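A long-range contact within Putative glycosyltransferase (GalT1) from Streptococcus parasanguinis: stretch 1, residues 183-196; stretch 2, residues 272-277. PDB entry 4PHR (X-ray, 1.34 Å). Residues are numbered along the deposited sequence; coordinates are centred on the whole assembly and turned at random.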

ATOM      1  N   GLN A 183      17.673   1.748  -1.008  1.00 17.87           N
ATOM      2  CA  GLN A 183      19.058   2.195  -0.964  1.00 24.25           C
ATOM      3  C   GLN A 183      19.211   3.501  -0.189  1.00 21.56           C
ATOM      4  O   GLN A 183      20.255   3.768   0.409  1.00 23.36           O
ATOM      5  CB  GLN A 183      19.610   2.374  -2.369  1.00 26.11           C
ATOM      6  CG  GLN A 183      21.045   2.842  -2.350  1.00 35.62           C
ATOM      7  CD  GLN A 183      21.643   2.945  -3.726  1.00 49.06           C
ATOM      8  OE1 GLN A 183      21.808   1.941  -4.420  1.00 54.85           O
ATOM      9  NE2 GLN A 183      21.975   4.164  -4.132  1.00 49.05           N
ATOM     10  N   TYR A 184      18.167   4.318  -0.203  1.00 18.15           N
ATOM     11  CA  TYR A 184      18.210   5.625   0.434  1.00 17.74           C
ATOM     12  C   TYR A 184      17.424   5.640   1.733  1.00 17.32           C
ATOM     13  O   TYR A 184      17.027   6.707   2.203  1.00 17.59           O
ATOM     14  CB  TYR A 184      17.669   6.688  -0.528  1.00 19.11           C
ATOM     15  CG  TYR A 184      18.469   6.773  -1.804  1.00 22.56           C
ATOM     16  CD1 TYR A 184      18.143   5.991  -2.905  1.00 26.78           C
ATOM     17  CD2 TYR A 184      19.570   7.613  -1.897  1.00 29.11           C
ATOM     18  CE1 TYR A 184      18.886   6.055  -4.070  1.00 32.55           C
ATOM     19  CE2 TYR A 184      20.315   7.686  -3.056  1.00 30.29           C
ATOM     20  CZ  TYR A 184      19.969   6.903  -4.137  1.00 35.66           C
ATOM     21  OH  TYR A 184      20.711   6.973  -5.291  1.00 40.84           O
ATOM     22  N   TYR A 185      17.223   4.464   2.331  1.00 16.76           N
ATOM     23  CA  TYR A 185      16.303   4.367   3.457  1.00 18.48           C
ATOM     24  C   TYR A 185      16.611   5.313   4.622  1.00 18.13           C
ATOM     25  O   TYR A 185      15.709   5.993   5.125  1.00 18.31           O
ATOM     26  CB  TYR A 185      16.172   2.944   3.994  1.00 18.03           C
ATOM     27  CG  TYR A 185      15.211   2.929   5.146  1.00 20.67           C
ATOM     28  CD1 TYR A 185      13.844   3.046   4.924  1.00 22.40           C
ATOM     29  CD2 TYR A 185      15.660   2.871   6.456  1.00 23.32           C
ATOM     30  CE1 TYR A 185      12.952   3.073   5.973  1.00 25.18           C
ATOM     31  CE2 TYR A 185      14.774   2.898   7.517  1.00 24.17           C
ATOM     32  CZ  TYR A 185      13.421   3.003   7.267  1.00 25.33           C
ATOM     33  OH  TYR A 185      12.531   3.029   8.311  1.00 30.58           O
ATOM     34  N   ASP A 186      17.864   5.340   5.073  1.00 18.88           N
ATOM     35  CA  ASP A 186      18.214   6.177   6.218  1.00 25.76           C
ATOM     36  C   ASP A 186      17.866   7.647   5.976  1.00 23.33           C
ATOM     37  O   ASP A 186      17.333   8.320   6.863  1.00 22.42           O
ATOM     38  CB  ASP A 186      19.696   6.035   6.592  1.00 26.64           C
ATOM     39  CG  ASP A 186      20.025   4.683   7.208  1.00 33.18           C
ATOM     40  OD1 ASP A 186      19.095   3.935   7.581  1.00 34.58           O
ATOM     41  OD2 ASP A 186      21.230   4.376   7.338  1.00 42.32           O
ATOM     42  N   GLU A 187      18.167   8.141   4.779  1.00 20.97           N
ATOM     43  CA  GLU A 187      17.834   9.525   4.436  1.00 23.39           C
ATOM     44  C   GLU A 187      16.317   9.753   4.369  1.00 17.54           C
ATOM     45  O   GLU A 187      15.812  10.788   4.821  1.00 18.60           O
ATOM     46  CB  GLU A 187      18.487   9.944   3.116  1.00 25.30           C
ATOM     47  CG  GLU A 187      18.197  11.395   2.732  1.00 27.25           C
ATOM     48  CD  GLU A 187      18.778  11.781   1.385  1.00 34.47           C
ATOM     49  OE1 GLU A 187      19.267  10.886   0.665  1.00 39.58           O
ATOM     50  OE2 GLU A 187      18.750  12.988   1.049  1.00 37.24           O
ATOM     51  N   ILE A 188      15.592   8.796   3.793  1.00 16.62           N
ATOM     52  CA  ILE A 188      14.146   8.918   3.718  1.00 15.98           C
ATOM     53  C   ILE A 188      13.544   8.993   5.117  1.00 16.08           C
ATOM     54  O   ILE A 188      12.708   9.858   5.391  1.00 16.36           O
ATOM     55  CB  ILE A 188      13.520   7.754   2.930  1.00 16.03           C
ATOM     56  CG1 ILE A 188      13.993   7.807   1.468  1.00 17.10           C
ATOM     57  CG2 ILE A 188      12.000   7.826   3.016  1.00 17.93           C
ATOM     58  CD1 ILE A 188      13.730   6.532   0.669  1.00 16.64           C
ATOM     59  N   LEU A 189      13.984   8.107   6.011  1.00 18.64           N
ATOM     60  CA  LEU A 189      13.474   8.124   7.376  1.00 20.59           C
ATOM     61  C   LEU A 189      13.805   9.450   8.059  1.00 18.34           C
ATOM     62  O   LEU A 189      12.952  10.050   8.699  1.00 19.11           O
ATOM     63  CB  LEU A 189      14.048   6.968   8.191  1.00 22.25           C
ATOM     64  CG  LEU A 189      13.600   6.917   9.656  1.00 24.53           C
ATOM     65  CD1 LEU A 189      12.075   6.826   9.765  1.00 27.10           C
ATOM     66  CD2 LEU A 189      14.273   5.762  10.396  1.00 24.61           C
ATOM     67  N   ARG A 190      15.049   9.892   7.913  1.00 22.10           N
ATOM     68  CA  ARG A 190      15.520  11.119   8.553  1.00 24.98           C
ATOM     69  C   ARG A 190      14.705  12.341   8.106  1.00 21.56           C
ATOM     70  O   ARG A 190      14.246  13.123   8.936  1.00 22.66           O
ATOM     71  CB  ARG A 190      17.007  11.316   8.252  1.00 25.85           C
ATOM     72  CG  ARG A 190      17.636  12.510   8.957  1.00 31.12           C
ATOM     73  CD  ARG A 190      19.154  12.549   8.771  1.00 31.20           C
ATOM     74  NE  ARG A 190      19.541  12.708   7.370  1.00 35.68           N
ATOM     75  CZ  ARG A 190      20.100  11.751   6.634  1.00 41.12           C
ATOM     76  NH1 ARG A 190      20.350  10.559   7.165  1.00 42.97           N
ATOM     77  NH2 ARG A 190      20.415  11.984   5.367  1.00 44.37           N
ATOM     78  N   LEU A 191      14.488  12.481   6.798  1.00 17.88           N
ATOM     79  CA  LEU A 191      13.765  13.642   6.283  1.00 17.34           C
ATOM     80  C   LEU A 191      12.262  13.543   6.538  1.00 16.83           C
ATOM     81  O   LEU A 191      11.586  14.555   6.713  1.00 17.05           O
ATOM     82  CB  LEU A 191      14.051  13.852   4.791  1.00 18.21           C
ATOM     83  CG  LEU A 191      15.511  14.178   4.446  1.00 22.73           C
ATOM     84  CD1 LEU A 191      15.652  14.627   3.000  1.00 26.00           C
ATOM     85  CD2 LEU A 191      16.092  15.232   5.392  1.00 26.17           C
ATOM     86  N   THR A 192      11.735  12.324   6.563  1.00 15.32           N
ATOM     87  CA  THR A 192      10.323  12.149   6.906  1.00 16.65           C
ATOM     88  C   THR A 192      10.058  12.645   8.329  1.00 19.23           C
ATOM     89  O   THR A 192       9.135  13.429   8.555  1.00 19.01           O
ATOM     90  CB  THR A 192       9.861  10.686   6.741  1.00 17.38           C
ATOM     91  OG1 THR A 192      10.053  10.274   5.381  1.00 16.17           O
ATOM     92  CG2 THR A 192       8.386  10.551   7.087  1.00 17.68           C
ATOM     93  N   GLU A 193      10.895  12.220   9.276  1.00 19.08           N
ATOM     94  CA  GLU A 193      10.780  12.668  10.661  1.00 22.07           C
ATOM     95  C   GLU A 193      10.839  14.190  10.773  1.00 21.91           C
ATOM     96  O   GLU A 193      10.050  14.800  11.492  1.00 23.50           O
ATOM     97  CB  GLU A 193      11.912  12.089  11.509  1.00 25.18           C
ATOM     98  CG  GLU A 193      11.906  10.584  11.673  1.00 32.11           C
ATOM     99  CD  GLU A 193      13.114  10.103  12.459  1.00 40.64           C
ATOM    100  OE1 GLU A 193      13.544  10.819  13.391  1.00 42.26           O
ATOM    101  OE2 GLU A 193      13.643   9.018  12.138  1.00 47.99           O
ATOM    102  N   LYS A 194      11.791  14.792  10.068  1.00 21.55           N
ATOM    103  CA  LYS A 194      11.996  16.236  10.120  1.00 19.98           C
ATOM    104  C   LYS A 194      10.769  17.002   9.644  1.00 21.76           C
ATOM    105  O   LYS A 194      10.529  18.136  10.070  1.00 23.21           O
ATOM    106  CB  LYS A 194      13.187  16.634   9.253  1.00 21.85           C
ATOM    107  CG  LYS A 194      14.540  16.352   9.867  1.00 25.67           C
ATOM    108  CD  LYS A 194      15.626  16.554   8.829  1.00 32.74           C
ATOM    109  CE  LYS A 194      16.993  16.575   9.468  1.00 34.01           C
ATOM    110  NZ  LYS A 194      17.126  17.775  10.335  1.00 37.33           N
ATOM    111  N   ASN A 195      10.009  16.396   8.738  1.00 18.66           N
ATOM    112  CA  ASN A 195       8.898  17.088   8.102  1.00 21.70           C
ATOM    113  C   ASN A 195       7.527  16.657   8.596  1.00 23.61           C
ATOM    114  O   ASN A 195       6.505  17.138   8.097  1.00 24.74           O
ATOM    115  CB  ASN A 195       8.983  16.931   6.583  1.00 19.65           C
ATOM    116  CG  ASN A 195      10.058  17.806   5.972  1.00 18.96           C
ATOM    117  OD1 ASN A 195       9.852  19.001   5.769  1.00 21.39           O
ATOM    118  ND2 ASN A 195      11.214  17.221   5.687  1.00 19.88           N
ATOM    119  N   ALA A 196       7.503  15.759   9.575  1.00 22.37           N
ATOM    120  CA  ALA A 196       6.258  15.112   9.976  1.00 25.04           C
ATOM    121  C   ALA A 196       5.496  15.839  11.079  1.00 25.37           C
ATOM    122  O   ALA A 196       4.369  15.466  11.402  1.00 26.44           O
ATOM    123  CB  ALA A 196       6.526  13.675  10.386  1.00 34.69           C
ATOM    124  N   ILE A 272       6.410  19.893  -3.135  1.00 12.61           N
ATOM    125  CA  ILE A 272       7.617  19.100  -2.914  1.00 12.99           C
ATOM    126  C   ILE A 272       8.567  19.776  -1.930  1.00 16.58           C
ATOM    127  O   ILE A 272       9.007  20.903  -2.152  1.00 20.18           O
ATOM    128  CB  ILE A 272       8.360  18.804  -4.241  1.00 14.68           C
ATOM    129  CG1 ILE A 272       7.456  18.017  -5.205  1.00 15.54           C
ATOM    130  CG2 ILE A 272       9.695  18.079  -3.964  1.00 16.16           C
ATOM    131  CD1 ILE A 272       8.086  17.770  -6.558  1.00 19.82           C
ATOM    132  N   VAL A 273       8.873  19.087  -0.835  1.00 14.30           N
ATOM    133  CA  VAL A 273       9.784  19.642   0.160  1.00 18.34           C
ATOM    134  C   VAL A 273      11.235  19.306  -0.187  1.00 17.06           C
ATOM    135  O   VAL A 273      12.123  20.136  -0.032  1.00 20.70           O
ATOM    136  CB  VAL A 273       9.457  19.158   1.585  1.00 27.19           C
ATOM    137  CG1 VAL A 273       8.006  19.433   1.914  1.00 26.73           C
ATOM    138  CG2 VAL A 273       9.765  17.683   1.736  1.00 33.12           C
ATOM    139  N   ALA A 274      11.464  18.082  -0.652  1.00 16.00           N
ATOM    140  CA  ALA A 274      12.788  17.668  -1.081  1.00 19.46           C
ATOM    141  C   ALA A 274      12.684  16.450  -1.985  1.00 14.68           C
ATOM    142  O   ALA A 274      11.692  15.723  -1.950  1.00 13.93           O
ATOM    143  CB  ALA A 274      13.676  17.365   0.129  1.00 22.32           C
ATOM    144  N   ARG A 275      13.717  16.246  -2.793  1.00 17.66           N
ATOM    145  CA  ARG A 275      13.865  15.053  -3.603  1.00 18.50           C
ATOM    146  C   ARG A 275      15.042  14.254  -3.069  1.00 19.54           C
ATOM    147  O   ARG A 275      16.090  14.820  -2.739  1.00 21.66           O
ATOM    148  CB  ARG A 275      14.131  15.411  -5.062  1.00 19.56           C
ATOM    149  CG  ARG A 275      12.959  16.040  -5.795  1.00 22.25           C
ATOM    150  CD  ARG A 275      13.285  16.177  -7.281  1.00 26.29           C
ATOM    151  NE  ARG A 275      12.160  16.679  -8.070  1.00 28.57           N
ATOM    152  CZ  ARG A 275      11.275  15.911  -8.702  1.00 30.47           C
ATOM    153  NH1 ARG A 275      11.366  14.584  -8.640  1.00 30.39           N
ATOM    154  NH2 ARG A 275      10.295  16.472  -9.400  1.00 32.11           N
ATOM    155  N   ILE A 276      14.861  12.942  -2.995  1.00 15.60           N
ATOM    156  CA  ILE A 276      15.890  12.030  -2.521  1.00 18.03           C
ATOM    157  C   ILE A 276      16.273  11.104  -3.662  1.00 19.30           C
ATOM    158  O   ILE A 276      15.398  10.575  -4.354  1.00 18.48           O
ATOM    159  CB  ILE A 276      15.358  11.199  -1.349  1.00 19.17           C
ATOM    160  CG1 ILE A 276      15.060  12.112  -0.155  1.00 21.01           C
ATOM    161  CG2 ILE A 276      16.340  10.098  -0.974  1.00 21.03           C
ATOM    162  CD1 ILE A 276      14.463  11.396   1.043  1.00 24.37           C
ATOM    163  N   GLY A 277      17.573  10.913  -3.866  1.00 24.16           N
ATOM    164  CA  GLY A 277      18.057  10.055  -4.933  1.00 28.37           C
ATOM    165  C   GLY A 277      19.152  10.692  -5.766  1.00 37.01           C
ATOM    166  O   GLY A 277      19.447  11.882  -5.622  1.00 42.48           O
TER
HETATM  167  O   HOH W   1      19.404  12.154  -1.838  1.00 31.19           O
HETATM  168  O   HOH W   2      17.351  15.492  -0.364  1.00 39.41           O

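A C-terminal segment, a short strand and the two residues after it, lies against one side of a helix in a small, mainly apolar contact, with no direct hydrogen bond between the two stretches and two water bridges at its polar margin. The two stretches run in opposite senses: Tyr184 lies nearest Gly277, Ile188 nearest Ile276, Leu191 nearest Ala274, and Asn195 nearest Val273. The helical repeat brings Glu187, Ile188, Leu191 and Asn195 to the side near the other stretch, with Tyr184 at the N-cap just before them; Ile188 points sideways.

Ile276 is the centre of the contact and gives up the largest area. Ile276 CD1 lies 3.6 Å from Ile188 CG1 and 4.0 Å from Leu191 CD1, and Ile276 CG2 lies 3.7 Å from Tyr184 CB. These are van der Waals contacts, and the two isoleucines, both buried, suit an aliphatic setting. Farther along, the methyls Leu191 CD1 and Ala274 CB make a loose apolar contact at 4.4 Å, and Asn195 OD1 packs 4.2 Å from Val273 CB without bonding to it. Asn195 spends its amide on its own helix, where ND2 of Asn195 donates to Leu191 O at 2.9 Å.

At the other end, Tyr184 offers a ring face to Gly277, whose CA sits 3.9 Å from the ring centroid in a CH-pi contact. Glycine suits this place because, at these backbone angles, a CB would be jammed against the carbonyl O of Ile276.

Glu187 OE1 also packs 3.4 Å from Ile276 CG2, a van der Waals contact, and the carboxylate of Glu187 meets the backbone of the other stretch through water. Water 1 donates to Glu187 OE1 at 2.8 Å and accepts from Gly277 N at 3.0 Å; water 2 donates to both Glu187 OE2, at 3.2 Å, and Arg275 O, at 2.8 Å. A carboxylate, which can only accept when ionised, is well matched to these donating waters.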